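Local coordinates for ORF 37 (Human herpesvirus 8 type M, PDB 3FHD), which degrades single- and double-stranded DNA as an endonuclease and exonuclease, processing branched viral DNA intermediates for packaging of unit-length genomes, at residues 374-379 with 441-446. Residues are numbered along the deposited sequence; the frame is centred on the assembly and turned at random.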
loop_
_atom_site.group_PDB
_atom_site.type_symbol
_atom_site.label_atom_id
_atom_site.label_comp_id
_atom_site.label_asym_id
_atom_site.label_seq_id
_atom_site.Cartn_x
_atom_site.Cartn_y
_atom_site.Cartn_z
ATOM N N ARG A 374 9.489 32.850 -6.545
ATOM C CA ARG A 374 8.620 32.859 -7.743
ATOM C C ARG A 374 8.471 31.502 -8.454
ATOM O O ARG A 374 8.209 31.453 -9.665
ATOM C CB ARG A 374 9.041 33.944 -8.751
ATOM C CG ARG A 374 9.075 35.381 -8.207
ATOM C CD ARG A 374 7.913 35.738 -7.267
ATOM N NE ARG A 374 6.633 35.908 -7.961
ATOM C CZ ARG A 374 5.440 35.895 -7.364
ATOM N NH1 ARG A 374 4.337 36.062 -8.093
ATOM N NH2 ARG A 374 5.341 35.718 -6.043
ATOM N N GLY A 375 8.629 30.402 -7.714
ATOM C CA GLY A 375 8.434 29.088 -8.310
ATOM C C GLY A 375 9.099 27.906 -7.644
ATOM O O GLY A 375 8.446 26.898 -7.394
ATOM N N GLN A 376 10.394 28.013 -7.371
ATOM C CA GLN A 376 11.145 26.850 -6.887
ATOM C C GLN A 376 10.884 26.494 -5.425
ATOM O O GLN A 376 10.995 27.345 -4.520
ATOM C CB GLN A 376 12.654 26.988 -7.143
ATOM C CG GLN A 376 13.402 25.654 -7.048
ATOM C CD GLN A 376 14.763 25.691 -7.714
ATOM O OE1 GLN A 376 15.026 24.933 -8.661
ATOM N NE2 GLN A 376 15.633 26.588 -7.238
ATOM N N ILE A 377 10.559 25.219 -5.218
ATOM C CA ILE A 377 10.382 24.660 -3.887
ATOM C C ILE A 377 11.504 23.659 -3.631
ATOM O O ILE A 377 11.561 22.602 -4.264
ATOM C CB ILE A 377 8.995 23.955 -3.717
ATOM C CG1 ILE A 377 7.851 24.967 -3.935
ATOM C CG2 ILE A 377 8.918 23.259 -2.345
ATOM C CD1 ILE A 377 6.481 24.340 -4.278
ATOM N N SER A 378 12.374 24.008 -2.689
ATOM C CA SER A 378 13.487 23.161 -2.282
ATOM C C SER A 378 13.551 23.134 -0.749
ATOM O O SER A 378 12.723 23.758 -0.090
ATOM C CB SER A 378 14.798 23.694 -2.893
ATOM O OG SER A 378 14.999 25.050 -2.545
ATOM N N ILE A 379 14.514 22.413 -0.182
ATOM C CA ILE A 379 14.651 22.344 1.279
ATOM C C ILE A 379 15.248 23.653 1.777
ATOM O O ILE A 379 16.290 24.080 1.274
ATOM C CB ILE A 379 15.521 21.126 1.727
ATOM C CG1 ILE A 379 14.867 19.809 1.290
ATOM C CG2 ILE A 379 15.768 21.125 3.231
ATOM C CD1 ILE A 379 15.783 18.588 1.424
ATOM N N ASN A 441 3.421 29.236 -11.915
ATOM C CA ASN A 441 4.240 28.053 -12.166
ATOM C C ASN A 441 5.198 27.797 -11.011
ATOM O O ASN A 441 6.156 28.543 -10.834
ATOM C CB ASN A 441 5.065 28.243 -13.455
ATOM C CG ASN A 441 4.204 28.359 -14.708
ATOM O OD1 ASN A 441 3.255 27.594 -14.900
ATOM N ND2 ASN A 441 4.547 29.308 -15.578
ATOM N N CYS A 442 4.933 26.764 -10.221
ATOM C CA CYS A 442 5.867 26.344 -9.172
ATOM C C CYS A 442 6.601 25.078 -9.610
ATOM O O CYS A 442 6.091 24.328 -10.451
ATOM C CB CYS A 442 5.136 26.118 -7.846
ATOM S SG CYS A 442 4.437 27.620 -7.126
ATOM N N THR A 443 7.795 24.843 -9.075
ATOM C CA THR A 443 8.570 23.660 -9.467
ATOM C C THR A 443 9.341 23.045 -8.313
ATOM O O THR A 443 9.806 23.755 -7.418
ATOM C CB THR A 443 9.586 23.965 -10.606
ATOM O OG1 THR A 443 10.433 25.058 -10.224
ATOM C CG2 THR A 443 8.875 24.281 -11.934
ATOM N N ILE A 444 9.462 21.716 -8.355
ATOM C CA ILE A 444 10.389 20.956 -7.502
ATOM C C ILE A 444 11.414 20.321 -8.446
ATOM O O ILE A 444 11.077 19.426 -9.210
ATOM C CB ILE A 444 9.667 19.824 -6.681
ATOM C CG1 ILE A 444 8.428 20.354 -5.954
ATOM C CG2 ILE A 444 10.644 19.169 -5.685
ATOM C CD1 ILE A 444 7.392 19.254 -5.603
ATOM N N GLY A 445 12.653 20.803 -8.415
ATOM C CA GLY A 445 13.642 20.435 -9.434
ATOM C C GLY A 445 13.193 20.871 -10.824
ATOM O O GLY A 445 12.852 22.031 -11.044
ATOM N N GLY A 446 13.179 19.936 -11.766
ATOM C CA GLY A 446 12.703 20.227 -13.120
ATOM C C GLY A 446 11.185 20.274 -13.146
ATOM O O GLY A 446 10.594 21.117 -13.839
HETATM O O HOH W 1 13.370 22.234 -6.239
#
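Gly375 and Ile377 pair with Thr443 through their backbones. Thr443 N donates to Gly375 O at 2.7 Å from above the carbonyl plane, with a C=O...N angle of 128°. Ile377 N donates to Thr443 O, also at 2.7 Å, but nearly in line with that carbonyl (172°). The same two oxygens each also receive a CA-H...O contact. Cys442 CA lies 3.2 Å from Gly375 O, in a contact far from straight, and Gln376 CA lies 3.4 Å from Thr443 O. Further along, a water takes the place of a direct bond: it donates to Ile377 O and accepts from Gly445 N. The result is a single parallel bridge, Gln376 with Thr443. It joins the loop between helix 370-373 and strand 379-389 of the large mixed sheet, part of this PD-(D/E)XK nuclease, to the two-stranded hairpin of 443-444 and 447-448. On the buried side, Ile377 CD1, anti to its own CA (chi2 160°), reaches Cys442 CB at 4.2 Å, and Ile377 CB lies 4.3 Å from Ile444 CG1. Cys442 CB lies 3.4 Å from Gly375 O. Gly375 CA comes within 3.4 Å of Asn441 O. Leu449 touches Ile377, Cys442 and Ile444, and Pro370 touches the first two. Helix 203-217 packs on Ile444 through Thr211, Leu212, Thr215 and Leu216. It includes Glu206, a magnesium ligand seen for this protein though not metal-bound in this model. Thr373 OG1 hydrogen-bonds Gln376 O.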